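Local coordinates for oligopeptide-binding protein oppA (Lactococcus lactis, PDB 3DRF) that captures oligopeptides outside the cell for uptake by the ABC transporter OppABCDF, and is essential for importing peptides longer than three residues and for growth in milk, at residues A[70-75]-A[84-89]; A[79-84]-A[185-190]; A[99-104]-A[168-173]; A[120-125]-A[191-196]; A[105-110]-A[240-245]. All blocks are in the same frame, centred on the assembly; numbering follows the deposited sequence.

Contact 1 (A[70-75]-A[84-89])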
# COMPACT_ATOMS: atom_id res chain seq x y z
N ASP A 70 12.28 -7.36 -6.56
CA ASP A 70 12.48 -8.08 -7.82
C ASP A 70 11.34 -7.91 -8.84
O ASP A 70 10.85 -8.80 -9.45
CB ASP A 70 12.87 -9.55 -7.53
CG ASP A 70 14.17 -9.62 -6.73
OD1 ASP A 70 15.06 -8.84 -7.08
OD2 ASP A 70 14.23 -10.39 -5.82
N GLY A 71 11.00 -6.65 -8.98
CA GLY A 71 10.10 -6.20 -10.03
C GLY A 71 10.68 -6.45 -11.41
O GLY A 71 11.89 -6.34 -11.62
N LEU A 72 9.81 -6.81 -12.36
CA LEU A 72 10.24 -7.26 -13.70
C LEU A 72 10.13 -6.24 -14.84
O LEU A 72 10.86 -6.32 -15.76
CB LEU A 72 9.41 -8.50 -14.11
CG LEU A 72 9.72 -9.78 -13.35
CD1 LEU A 72 8.75 -10.83 -13.80
CD2 LEU A 72 11.23 -10.24 -13.60
N PHE A 73 9.13 -5.37 -14.76
CA PHE A 73 8.74 -4.58 -15.96
C PHE A 73 9.08 -3.10 -15.87
O PHE A 73 8.94 -2.49 -14.85
CB PHE A 73 7.23 -4.74 -16.19
CG PHE A 73 6.77 -6.18 -16.26
CD1 PHE A 73 7.24 -7.01 -17.25
CD2 PHE A 73 5.86 -6.67 -15.33
CE1 PHE A 73 6.85 -8.37 -17.32
CE2 PHE A 73 5.45 -8.04 -15.39
CZ PHE A 73 5.96 -8.89 -16.38
N PHE A 74 9.46 -2.54 -16.99
CA PHE A 74 9.61 -1.10 -17.11
C PHE A 74 8.28 -0.52 -17.56
O PHE A 74 7.47 -1.21 -18.12
CB PHE A 74 10.70 -0.76 -18.15
CG PHE A 74 12.16 -0.86 -17.64
CD1 PHE A 74 12.45 -1.28 -16.38
CD2 PHE A 74 13.21 -0.51 -18.48
CE1 PHE A 74 13.77 -1.35 -15.93
CE2 PHE A 74 14.55 -0.60 -18.02
CZ PHE A 74 14.78 -1.04 -16.78
N THR A 75 8.12 0.77 -17.29
CA THR A 75 6.93 1.53 -17.72
C THR A 75 7.33 2.90 -18.21
O THR A 75 8.42 3.33 -17.99
CB THR A 75 5.86 1.75 -16.59
OG1 THR A 75 6.35 2.71 -15.64
CG2 THR A 75 5.50 0.42 -15.85
N GLY A 84 11.85 -3.79 -22.41
CA GLY A 84 13.22 -3.46 -22.10
C GLY A 84 13.66 -3.63 -20.66
O GLY A 84 14.80 -3.51 -20.38
N GLY A 85 12.75 -3.92 -19.76
CA GLY A 85 13.14 -4.17 -18.37
C GLY A 85 13.71 -5.57 -18.19
O GLY A 85 14.06 -6.18 -19.13
N ALA A 86 13.65 -6.08 -16.96
CA ALA A 86 14.08 -7.46 -16.69
C ALA A 86 13.30 -8.49 -17.46
O ALA A 86 13.84 -9.53 -17.80
CB ALA A 86 14.04 -7.75 -15.18
N ALA A 87 12.05 -8.14 -17.79
CA ALA A 87 11.17 -8.97 -18.59
C ALA A 87 10.24 -8.06 -19.41
O ALA A 87 10.11 -6.91 -19.11
CB ALA A 87 10.32 -9.93 -17.68
N ASP A 88 9.65 -8.67 -20.42
CA ASP A 88 8.55 -8.03 -21.21
C ASP A 88 7.26 -8.85 -21.01
O ASP A 88 7.29 -10.02 -20.74
CB ASP A 88 8.90 -8.04 -22.72
CG ASP A 88 10.12 -7.16 -23.09
OD1 ASP A 88 10.55 -6.38 -22.30
OD2 ASP A 88 10.49 -7.31 -24.24
N VAL A 89 6.13 -8.18 -21.16
CA VAL A 89 4.82 -8.82 -21.11
C VAL A 89 4.05 -8.46 -22.40
O VAL A 89 4.06 -7.34 -22.84
CB VAL A 89 4.08 -8.49 -19.81
CG1 VAL A 89 3.84 -6.97 -19.69
CG2 VAL A 89 2.75 -9.24 -19.76
O HOH W 1 9.90 -4.18 -19.48
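Phe74 lays its ring flat on the backbone of Gly85, whose CA stands over the ring centre, 3.5 Å from the centroid, in a CH-pi contact. Gly85 has no side chain to keep them apart; a CB there would run into Phe74 N and press on Leu72 O. The ring of Phe73 is covered on both faces: CB of its own neighbour Leu72 sits over the centre of one, and Val89 CG1 lies over the other, offset toward the rim and 4.2 Å from the centroid. Ala87 O meets the edge of that ring near its plane, 3.4 Å from Phe73 CD1. The Phe73 side chain leaves the backbone away from 84-89, with CG anti to its carbonyl carbon (chi1 -53°), yet its end comes back and crosses Val89 at about a right angle. Leu72 CB also packs on Ala87 CB at 4.0 Å. The backbones are tied by Ala87 N to Leu72 O at 3.0 Å, a bent bond (N-H...O 141°), and by a water that accepts from Phe74 N and Gly85 N and donates to Ala87 O. Asp88 OD1 takes the N-H of Gly84, linking the strand back to the loop before it. Leu72 and Ala87 both rest on Leu102 of strand 97-102, the next strand of that sheet, while Phe74 pairs with Ile82 in the small 74-75/81-82 ladder.

Contact 2 (A[79-84]-A[185-190])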
# COMPACT_ATOMS: atom_id res chain seq x y z
N PHE A 79 2.70 4.91 -16.44
CA PHE A 79 2.70 3.56 -15.78
C PHE A 79 2.33 2.43 -16.77
O PHE A 79 2.09 1.31 -16.38
CB PHE A 79 1.82 3.52 -14.48
CG PHE A 79 2.13 4.64 -13.52
CD1 PHE A 79 3.38 4.71 -12.94
CD2 PHE A 79 1.24 5.61 -13.25
CE1 PHE A 79 3.71 5.77 -12.07
CE2 PHE A 79 1.56 6.64 -12.36
CZ PHE A 79 2.81 6.70 -11.81
N LYS A 80 2.26 2.74 -18.01
CA LYS A 80 1.97 1.76 -19.04
C LYS A 80 3.21 0.90 -19.30
O LYS A 80 4.30 1.43 -19.41
CB LYS A 80 1.58 2.51 -20.34
CG LYS A 80 1.12 1.60 -21.44
CD LYS A 80 1.17 2.19 -22.89
CE LYS A 80 0.46 3.49 -23.13
NZ LYS A 80 0.42 3.94 -24.56
N PHE A 81 3.09 -0.40 -19.36
CA PHE A 81 4.25 -1.28 -19.62
C PHE A 81 4.92 -0.96 -20.95
O PHE A 81 4.26 -0.72 -21.92
CB PHE A 81 3.84 -2.78 -19.68
CG PHE A 81 3.26 -3.32 -18.39
CD1 PHE A 81 4.03 -3.41 -17.25
CD2 PHE A 81 1.95 -3.75 -18.32
CE1 PHE A 81 3.53 -3.93 -16.07
CE2 PHE A 81 1.41 -4.26 -17.14
CZ PHE A 81 2.19 -4.36 -16.04
N ILE A 82 6.24 -0.98 -20.92
CA ILE A 82 7.06 -0.90 -22.10
C ILE A 82 8.00 -2.11 -22.10
O ILE A 82 8.11 -2.83 -21.18
CB ILE A 82 7.82 0.44 -22.16
CG1 ILE A 82 8.80 0.62 -21.00
CG2 ILE A 82 6.75 1.63 -22.30
CD1 ILE A 82 9.73 1.85 -21.17
N LYS A 83 8.64 -2.30 -23.23
CA LYS A 83 9.67 -3.33 -23.38
C LYS A 83 11.00 -2.86 -22.81
O LYS A 83 11.22 -1.70 -22.73
CB LYS A 83 9.83 -3.64 -24.87
CG LYS A 83 8.62 -4.34 -25.55
CD LYS A 83 9.06 -4.97 -26.93
CE LYS A 83 7.96 -5.84 -27.62
NZ LYS A 83 8.57 -6.88 -28.57
N GLY A 84 11.85 -3.79 -22.41
CA GLY A 84 13.22 -3.46 -22.10
C GLY A 84 13.66 -3.63 -20.66
O GLY A 84 14.80 -3.51 -20.38
N SER A 185 1.22 -1.11 -15.08
CA SER A 185 1.82 -1.71 -13.91
C SER A 185 0.92 -1.39 -12.70
O SER A 185 0.30 -0.34 -12.61
CB SER A 185 3.25 -1.19 -13.72
OG SER A 185 3.84 -1.79 -12.59
N GLY A 186 0.86 -2.34 -11.78
CA GLY A 186 0.04 -2.21 -10.56
C GLY A 186 -1.39 -2.67 -10.79
O GLY A 186 -2.19 -2.52 -9.92
N ASN A 187 -1.70 -3.26 -11.94
CA ASN A 187 -3.10 -3.71 -12.20
C ASN A 187 -3.67 -4.82 -11.24
O ASN A 187 -4.82 -4.91 -11.05
CB ASN A 187 -3.24 -4.12 -13.70
CG ASN A 187 -2.49 -5.41 -14.05
OD1 ASN A 187 -2.87 -6.49 -13.69
ND2 ASN A 187 -1.38 -5.25 -14.74
N GLY A 188 -2.77 -5.64 -10.68
CA GLY A 188 -3.11 -6.66 -9.68
C GLY A 188 -3.64 -7.98 -10.25
O GLY A 188 -3.72 -8.92 -9.56
N TYR A 189 -3.98 -8.01 -11.53
CA TYR A 189 -4.53 -9.24 -12.21
C TYR A 189 -3.44 -10.22 -12.65
O TYR A 189 -3.69 -11.37 -12.78
CB TYR A 189 -5.47 -8.83 -13.36
CG TYR A 189 -6.77 -8.22 -12.82
CD1 TYR A 189 -7.76 -9.03 -12.33
CD2 TYR A 189 -6.96 -6.83 -12.77
CE1 TYR A 189 -8.95 -8.51 -11.82
CE2 TYR A 189 -8.14 -6.28 -12.24
CZ TYR A 189 -9.13 -7.14 -11.77
OH TYR A 189 -10.31 -6.68 -11.23
N PHE A 190 -2.23 -9.73 -12.86
CA PHE A 190 -1.03 -10.59 -12.96
C PHE A 190 0.06 -9.89 -12.18
O PHE A 190 0.10 -8.71 -12.06
CB PHE A 190 -0.63 -10.95 -14.40
CG PHE A 190 -0.25 -9.77 -15.27
CD1 PHE A 190 1.07 -9.31 -15.34
CD2 PHE A 190 -1.23 -9.13 -16.07
CE1 PHE A 190 1.40 -8.22 -16.18
CE2 PHE A 190 -0.89 -8.06 -16.87
CZ PHE A 190 0.39 -7.61 -16.96
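Phe81 turns one ring face onto the backbone of Ser185, whose N lies 3.5 Å above the ring plane, offset toward the rim, while Ser185 N donates to Phe79 O at 2.9 Å. That bond runs nearly along the C=O axis, so one short piece of 79-84 holds Ser185 both by a carbonyl and by an aromatic face. The partner loop is shaped by an Asx turn: Asn187 OD1 accepts from Tyr189 N at 2.9 Å. The amide's other end, ND2, meets the Phe81 ring at its edge, in plane, and is bonded to Gln184 O. Glu192 braces the same loop, one carboxylate oxygen on Ser185 OG and the other on Gly186 N. Ser185 also packs against an apolar side chain of the bound peptide, which puts this contact at the wall of the binding cavity. Phe190 has CG between its backbone N and carbonyl carbon (chi1 62°); its side chain and that of Phe81 reach toward each other tip to tip, their rings oblique at 33°, with Phe190 CZ 3.5 Å from Phe81 CE2.

Contact 3 (A[99-104]-A[168-173])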
# COMPACT_ATOMS: atom_id res chain seq x y z
N THR A 99 1.69 -13.22 -21.70
CA THR A 99 2.90 -14.00 -21.89
C THR A 99 4.08 -13.16 -21.44
O THR A 99 4.31 -12.09 -21.98
CB THR A 99 3.06 -14.40 -23.36
OG1 THR A 99 1.92 -15.14 -23.77
CG2 THR A 99 4.29 -15.30 -23.54
N ILE A 100 4.79 -13.67 -20.45
CA ILE A 100 5.93 -12.99 -19.83
C ILE A 100 7.21 -13.64 -20.36
O ILE A 100 7.36 -14.82 -20.29
CB ILE A 100 5.87 -13.10 -18.25
CG1 ILE A 100 4.67 -12.33 -17.64
CG2 ILE A 100 7.14 -12.56 -17.66
CD1 ILE A 100 3.34 -13.07 -17.75
N THR A 101 8.11 -12.82 -20.90
CA THR A 101 9.43 -13.30 -21.38
C THR A 101 10.54 -12.64 -20.56
O THR A 101 10.75 -11.48 -20.66
CB THR A 101 9.60 -12.95 -22.88
OG1 THR A 101 8.53 -13.58 -23.60
CG2 THR A 101 10.91 -13.47 -23.43
N LEU A 102 11.19 -13.46 -19.77
CA LEU A 102 12.33 -13.00 -18.95
C LEU A 102 13.56 -12.82 -19.89
O LEU A 102 13.78 -13.60 -20.75
CB LEU A 102 12.67 -14.05 -17.87
CG LEU A 102 11.53 -14.46 -16.95
CD1 LEU A 102 11.96 -15.66 -16.11
CD2 LEU A 102 11.06 -13.31 -16.05
N ARG A 103 14.35 -11.80 -19.62
CA ARG A 103 15.62 -11.66 -20.38
C ARG A 103 16.49 -12.91 -20.27
O ARG A 103 16.59 -13.52 -19.26
CB ARG A 103 16.41 -10.43 -19.87
CG ARG A 103 15.95 -9.15 -20.50
CD ARG A 103 16.82 -7.99 -19.94
NE ARG A 103 16.50 -6.69 -20.51
CZ ARG A 103 17.17 -6.14 -21.51
NH1 ARG A 103 18.18 -6.79 -22.06
NH2 ARG A 103 16.81 -4.96 -21.94
N LYS A 104 17.13 -13.27 -21.37
CA LYS A 104 18.08 -14.40 -21.39
C LYS A 104 19.15 -14.32 -20.30
O LYS A 104 19.50 -15.31 -19.71
CB LYS A 104 18.73 -14.49 -22.77
CG LYS A 104 19.52 -15.70 -22.97
CD LYS A 104 20.20 -15.64 -24.35
CE LYS A 104 21.63 -16.23 -24.41
NZ LYS A 104 21.94 -16.61 -25.85
N GLY A 168 13.12 -22.62 -18.54
CA GLY A 168 13.09 -21.63 -19.62
C GLY A 168 12.76 -20.22 -19.10
O GLY A 168 12.76 -19.96 -17.89
N LYS A 169 12.50 -19.35 -20.06
CA LYS A 169 12.35 -17.92 -19.78
C LYS A 169 10.92 -17.38 -20.05
O LYS A 169 10.69 -16.23 -19.90
CB LYS A 169 13.40 -17.14 -20.62
CG LYS A 169 14.85 -17.39 -20.23
CD LYS A 169 15.21 -16.69 -18.93
CE LYS A 169 16.70 -17.04 -18.56
NZ LYS A 169 17.21 -16.09 -17.53
N VAL A 170 10.02 -18.27 -20.42
CA VAL A 170 8.66 -17.86 -20.86
C VAL A 170 7.58 -18.46 -19.96
O VAL A 170 7.59 -19.58 -19.62
CB VAL A 170 8.41 -18.27 -22.35
CG1 VAL A 170 7.03 -17.73 -22.86
CG2 VAL A 170 9.58 -17.80 -23.27
N ILE A 171 6.64 -17.60 -19.58
CA ILE A 171 5.46 -18.00 -18.81
C ILE A 171 4.18 -17.50 -19.50
O ILE A 171 4.06 -16.39 -19.84
CB ILE A 171 5.48 -17.41 -17.37
CG1 ILE A 171 6.88 -17.59 -16.74
CG2 ILE A 171 4.42 -18.18 -16.52
CD1 ILE A 171 7.78 -16.27 -16.81
N LYS A 172 3.24 -18.41 -19.70
CA LYS A 172 1.90 -18.07 -20.18
C LYS A 172 0.93 -18.09 -19.01
O LYS A 172 0.81 -19.06 -18.31
CB LYS A 172 1.43 -19.13 -21.20
CG LYS A 172 0.03 -18.89 -21.78
CD LYS A 172 -0.40 -20.09 -22.71
CE LYS A 172 -1.90 -20.40 -22.52
NZ LYS A 172 -2.33 -21.54 -23.41
N VAL A 173 0.20 -17.01 -18.84
CA VAL A 173 -0.87 -16.90 -17.82
C VAL A 173 -2.24 -16.78 -18.50
O VAL A 173 -2.47 -15.92 -19.29
CB VAL A 173 -0.65 -15.66 -16.91
CG1 VAL A 173 -1.76 -15.56 -15.84
CG2 VAL A 173 0.80 -15.68 -16.31
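Lys169 reaches past the end of strand 97-102, its CB 3.6 Å from Leu102 O and CG near the same oxygen. A bend at chi2 (-75°) sets CD 3.5 Å from Arg103 O and against Leu102 CB. CE passes Lys104 O, and NZ donates to Arg103 O at 3.2 Å, in the carbonyl plane, with a weak bond to Lys104 O. The ammonium also has a salt bridge to Glu113 and a hydrogen bond to Val114 O. An alanine at Lys169 would probably cost Glu113 one of its lysine partners and leave the Arg103 carbonyl without this donor. Beyond the lysine the chains form an antiparallel ladder: Leu102 N gives to Lys169 O at 2.8 Å, and Ile100 and Ile171 exchange two nearly straight bonds. Thr99 CG2 packs on Val170 CG1 at 3.7 Å on one sheet face; on the other, Ile171 CD1 touches Ile100 CG2 at 3.9 Å. That isoleucine face lies against Tyr119 of helix 116-127, while strands 87-92 and 160-161 flank the pair in the four-stranded sheet.

Contact 4 (A[120-125]-A[191-196])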
# COMPACT_ATOMS: atom_id res chain seq x y z
N GLU A 120 6.26 -18.12 -11.52
CA GLU A 120 5.13 -18.89 -10.97
C GLU A 120 5.25 -18.99 -9.44
O GLU A 120 4.26 -18.93 -8.75
CB GLU A 120 5.10 -20.30 -11.65
CG GLU A 120 3.94 -21.17 -11.11
CD GLU A 120 4.26 -21.94 -9.80
OE1 GLU A 120 5.38 -22.01 -9.39
OE2 GLU A 120 3.27 -22.47 -9.28
N PHE A 121 6.47 -19.13 -8.93
CA PHE A 121 6.62 -19.32 -7.47
C PHE A 121 6.12 -18.09 -6.65
O PHE A 121 5.56 -18.28 -5.62
CB PHE A 121 8.09 -19.70 -7.10
CG PHE A 121 8.24 -20.13 -5.66
CD1 PHE A 121 9.19 -19.53 -4.86
CD2 PHE A 121 7.43 -21.10 -5.12
CE1 PHE A 121 9.35 -19.91 -3.56
CE2 PHE A 121 7.59 -21.51 -3.75
CZ PHE A 121 8.54 -20.87 -3.00
N THR A 122 6.28 -16.88 -7.20
CA THR A 122 5.66 -15.66 -6.59
C THR A 122 4.14 -15.92 -6.30
O THR A 122 3.65 -15.62 -5.25
CB THR A 122 5.77 -14.52 -7.59
OG1 THR A 122 7.19 -14.23 -7.75
CG2 THR A 122 5.02 -13.28 -7.06
N TYR A 123 3.44 -16.52 -7.26
CA TYR A 123 1.98 -16.78 -7.09
C TYR A 123 1.73 -17.74 -5.92
O TYR A 123 0.82 -17.55 -5.22
CB TYR A 123 1.38 -17.35 -8.36
CG TYR A 123 1.26 -16.31 -9.50
CD1 TYR A 123 2.35 -16.03 -10.34
CD2 TYR A 123 0.10 -15.55 -9.69
CE1 TYR A 123 2.27 -15.09 -11.38
CE2 TYR A 123 0.02 -14.58 -10.74
CZ TYR A 123 1.08 -14.40 -11.59
OH TYR A 123 0.97 -13.45 -12.58
N GLU A 124 2.58 -18.75 -5.77
CA GLU A 124 2.43 -19.68 -4.67
C GLU A 124 2.67 -18.99 -3.34
O GLU A 124 2.02 -19.27 -2.40
CB GLU A 124 3.42 -20.87 -4.80
CG GLU A 124 3.17 -21.74 -6.12
CD GLU A 124 3.97 -23.00 -6.17
OE1 GLU A 124 4.58 -23.28 -5.19
OE2 GLU A 124 4.00 -23.63 -7.21
N THR A 125 3.62 -18.05 -3.29
CA THR A 125 3.88 -17.37 -2.00
C THR A 125 2.66 -16.60 -1.48
O THR A 125 2.55 -16.44 -0.32
CB THR A 125 5.12 -16.46 -2.01
OG1 THR A 125 4.89 -15.28 -2.84
CG2 THR A 125 6.39 -17.20 -2.45
N LEU A 191 0.92 -10.69 -11.60
CA LEU A 191 1.98 -10.21 -10.70
C LEU A 191 3.24 -9.85 -11.50
O LEU A 191 3.39 -10.22 -12.63
CB LEU A 191 2.28 -11.27 -9.58
CG LEU A 191 1.03 -11.66 -8.72
CD1 LEU A 191 1.35 -12.80 -7.72
CD2 LEU A 191 0.45 -10.38 -7.98
N GLU A 192 4.15 -9.17 -10.82
CA GLU A 192 5.26 -8.51 -11.53
C GLU A 192 6.60 -8.74 -10.91
O GLU A 192 7.52 -8.04 -11.21
CB GLU A 192 4.99 -6.97 -11.64
CG GLU A 192 3.60 -6.61 -12.25
CD GLU A 192 3.38 -5.12 -12.40
OE1 GLU A 192 4.31 -4.37 -12.66
OE2 GLU A 192 2.24 -4.75 -12.29
N THR A 193 6.70 -9.72 -10.02
CA THR A 193 7.97 -10.05 -9.34
C THR A 193 8.29 -11.54 -9.48
O THR A 193 7.44 -12.31 -9.77
CB THR A 193 7.91 -9.67 -7.82
OG1 THR A 193 6.86 -10.43 -7.19
CG2 THR A 193 7.59 -8.16 -7.64
N VAL A 194 9.55 -11.86 -9.25
CA VAL A 194 10.07 -13.24 -9.15
C VAL A 194 10.58 -13.54 -7.73
O VAL A 194 10.93 -12.70 -7.01
CB VAL A 194 11.24 -13.48 -10.19
CG1 VAL A 194 10.67 -13.65 -11.60
CG2 VAL A 194 12.29 -12.35 -10.16
N ALA A 195 10.54 -14.81 -7.41
CA ALA A 195 11.07 -15.35 -6.13
C ALA A 195 12.03 -16.47 -6.47
O ALA A 195 11.75 -17.24 -7.37
CB ALA A 195 9.90 -15.87 -5.25
N PRO A 196 13.13 -16.56 -5.74
CA PRO A 196 14.20 -17.51 -6.11
C PRO A 196 13.89 -18.95 -5.61
O PRO A 196 14.36 -19.37 -4.56
CB PRO A 196 15.44 -16.89 -5.45
CG PRO A 196 14.86 -16.16 -4.19
CD PRO A 196 13.55 -15.59 -4.71
O HOH W 2 7.93 -12.45 -5.63
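Thr122 and Tyr123, on helix 116-127, hold the loop 191-196 against the helix side just before that loop turns into helix 197-200, with Pro196 at its N-cap. Two direct hydrogen bonds do the polar work. Thr122 OG1 donates to Thr193 O at 2.8 Å, coming in from well above the carbonyl plane (54° out of it). At the other end of the loop Leu191 N gives a nearly straight bond (164°) to Tyr123 OH at 2.9 Å. That hydroxyl is also bonded to Tyr119 OH, which reaches Leu191 O as well, so the two tyrosines together hold both polar atoms of the Leu191 backbone. A water adds a third link: it donates to Thr122 OG1 at 2.9 Å, bonds Thr193 OG1, and reaches Val194 O weakly. Thr122 OG1 is thus gripped twice, once as donor and once as acceptor. The apolar contacts fill in between. Leu191 and Tyr123 slide past each other in opposite directions, with Leu191 CD1 over the ring face, toward the rim, 3.8 Å from the centroid. Thr122 CG2, anti to its backbone N, faces the same methyl Leu191 CD1 at 3.8 Å. The Phe121 ring, edge-to-face with Tyr197, touches the loop through CD1, which lies 3.7 Å from Ala195 CB.

Contact 5 (A[105-110]-A[240-245])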
# COMPACT_ATOMS: atom_id res chain seq x y z
N ASP A 105 19.64 -13.12 -20.07
CA ASP A 105 20.73 -12.86 -19.09
C ASP A 105 20.27 -12.35 -17.72
O ASP A 105 21.00 -11.83 -16.96
CB ASP A 105 21.84 -11.97 -19.68
CG ASP A 105 21.34 -10.66 -20.18
OD1 ASP A 105 20.12 -10.41 -20.28
OD2 ASP A 105 22.20 -9.83 -20.55
N LEU A 106 18.99 -12.48 -17.47
CA LEU A 106 18.48 -12.18 -16.12
C LEU A 106 18.89 -13.28 -15.13
O LEU A 106 18.49 -14.39 -15.27
CB LEU A 106 16.93 -12.02 -16.16
CG LEU A 106 16.27 -11.69 -14.84
CD1 LEU A 106 16.75 -10.30 -14.29
CD2 LEU A 106 14.69 -11.76 -15.00
N LYS A 107 19.64 -12.86 -14.13
CA LYS A 107 20.18 -13.74 -13.11
C LYS A 107 19.85 -13.23 -11.69
O LYS A 107 19.59 -12.10 -11.49
CB LYS A 107 21.72 -13.81 -13.31
CG LYS A 107 22.17 -14.47 -14.64
CD LYS A 107 23.71 -14.48 -14.71
CE LYS A 107 24.12 -15.08 -16.02
NZ LYS A 107 23.62 -16.45 -15.95
N TRP A 108 19.90 -14.14 -10.77
CA TRP A 108 19.98 -13.83 -9.33
C TRP A 108 21.40 -13.41 -8.95
O TRP A 108 22.36 -13.64 -9.68
CB TRP A 108 19.63 -15.11 -8.50
CG TRP A 108 18.15 -15.53 -8.72
CD1 TRP A 108 17.72 -16.55 -9.48
CD2 TRP A 108 16.99 -14.84 -8.25
NE1 TRP A 108 16.34 -16.60 -9.48
CE2 TRP A 108 15.88 -15.53 -8.75
CE3 TRP A 108 16.78 -13.74 -7.40
CZ2 TRP A 108 14.56 -15.18 -8.43
CZ3 TRP A 108 15.47 -13.38 -7.10
CH2 TRP A 108 14.36 -14.10 -7.63
N SER A 109 21.50 -12.82 -7.76
CA SER A 109 22.78 -12.25 -7.29
C SER A 109 23.83 -13.33 -6.90
O SER A 109 24.93 -13.00 -6.58
CB SER A 109 22.52 -11.29 -6.15
OG SER A 109 21.72 -11.92 -5.17
N ASP A 110 23.46 -14.59 -6.95
CA ASP A 110 24.43 -15.69 -6.80
C ASP A 110 24.86 -16.24 -8.18
O ASP A 110 25.55 -17.22 -8.23
CB ASP A 110 23.84 -16.80 -5.93
CG ASP A 110 22.78 -17.60 -6.63
OD1 ASP A 110 22.22 -17.15 -7.61
OD2 ASP A 110 22.49 -18.71 -6.18
N ASN A 240 25.65 -5.52 -7.83
CA ASN A 240 25.38 -6.90 -8.23
C ASN A 240 26.04 -7.17 -9.58
O ASN A 240 25.61 -6.69 -10.55
CB ASN A 240 23.85 -7.11 -8.32
CG ASN A 240 23.47 -8.42 -8.95
OD1 ASN A 240 24.25 -9.32 -9.10
ND2 ASN A 240 22.23 -8.53 -9.31
N PRO A 241 27.14 -7.93 -9.57
CA PRO A 241 27.90 -8.13 -10.81
C PRO A 241 27.18 -8.89 -11.91
O PRO A 241 27.54 -8.88 -13.04
CB PRO A 241 29.16 -8.92 -10.34
CG PRO A 241 28.73 -9.60 -9.19
CD PRO A 241 27.74 -8.68 -8.46
N TYR A 242 26.11 -9.57 -11.51
CA TYR A 242 25.28 -10.34 -12.47
C TYR A 242 24.13 -9.55 -13.10
O TYR A 242 23.46 -10.07 -13.93
CB TYR A 242 24.74 -11.61 -11.78
CG TYR A 242 25.86 -12.54 -11.27
CD1 TYR A 242 26.63 -13.29 -12.16
CD2 TYR A 242 26.10 -12.68 -9.90
CE1 TYR A 242 27.64 -14.09 -11.71
CE2 TYR A 242 27.09 -13.53 -9.46
CZ TYR A 242 27.83 -14.22 -10.38
OH TYR A 242 28.81 -15.08 -9.97
N TYR A 243 23.97 -8.32 -12.71
CA TYR A 243 22.85 -7.49 -13.24
C TYR A 243 23.02 -7.32 -14.74
O TYR A 243 24.07 -7.05 -15.21
CB TYR A 243 22.90 -6.10 -12.57
CG TYR A 243 21.77 -5.16 -13.00
CD1 TYR A 243 20.41 -5.51 -12.81
CD2 TYR A 243 22.06 -3.93 -13.58
CE1 TYR A 243 19.40 -4.67 -13.22
CE2 TYR A 243 21.03 -3.08 -14.01
CZ TYR A 243 19.73 -3.47 -13.82
OH TYR A 243 18.72 -2.61 -14.24
N TRP A 244 21.93 -7.44 -15.46
CA TRP A 244 21.91 -7.45 -16.92
C TRP A 244 22.03 -6.05 -17.53
O TRP A 244 22.33 -5.91 -18.65
CB TRP A 244 20.59 -8.13 -17.40
CG TRP A 244 19.33 -7.42 -16.85
CD1 TRP A 244 18.70 -7.71 -15.72
CD2 TRP A 244 18.71 -6.22 -17.37
NE1 TRP A 244 17.70 -6.81 -15.49
CE2 TRP A 244 17.70 -5.88 -16.48
CE3 TRP A 244 18.92 -5.43 -18.51
CZ2 TRP A 244 16.87 -4.78 -16.69
CZ3 TRP A 244 18.12 -4.31 -18.70
CH2 TRP A 244 17.10 -4.00 -17.79
N GLY A 245 21.73 -5.05 -16.74
CA GLY A 245 21.49 -3.72 -17.25
C GLY A 245 22.63 -2.78 -17.04
O GLY A 245 23.74 -3.14 -17.01
O HOH W 3 23.60 -11.10 -16.54
O HOH W 4 21.91 -7.16 -21.10
O HOH W 5 20.51 -9.55 -11.55
O HOH W 6 20.60 -10.08 -14.20
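Tyr242 sets its ring edge against Ser109 O, CD2 3.5 Å from that oxygen, and its CB packs on Lys107 CB at 4.0 Å. Leu106 and Trp244, whose CG lies between its backbone N and carbonyl carbon (chi1 58°), lie side by side, pointing the same way, and touch through their CD1 atoms at 3.5 Å. The Asp105 side chain crosses that of Trp244 at about a right angle, its OD1 3.7 Å from Trp244 CB. No hydrogen bond joins the loops directly; waters do. One donates to Asp105 O and Tyr242 O, another to Asp105 OD2 and Trp244 O. Residues 240-243 make a type I beta turn with an Asx turn at its start: Asn240 OD1 takes Tyr242 N, the donor above the amide plane. Asn240 ND2 bonds Gly222 O. An alanine at Asn240 would probably leave Tyr242 N and Gly222 O without these mates, the turn resting on its backbone bond. Farther out, Lys107 NZ makes a salt bridge to Glu113, while Trp108 NE1 and Ser109 OG hydrogen-bond Asp118 and Val220 N.

Contacts 1 and 2 are the tightest neighbours, centres 8 Å apart; they share Gly84 and the 74-75/81-82 ladder. Contact 1 adjoins contact 3, 11 Å away, through strands 87-92 and 97-102 of the four-stranded sheet, and contact 4 covers the helix, 116-127, that follows those strands. Along the chain contact 1 closes first, contact 3 lies within the span of contact 2, and contact 4 within that of contact 5. Contacts 2 and 5, 22 Å between centres, still meet where Trp244 lies on Gly84 O. With Glu192 linking contacts 4 and 2, the five appear to form one connected region of this Venus fly-trap receptor, of which contact 2 reaches the bound peptide.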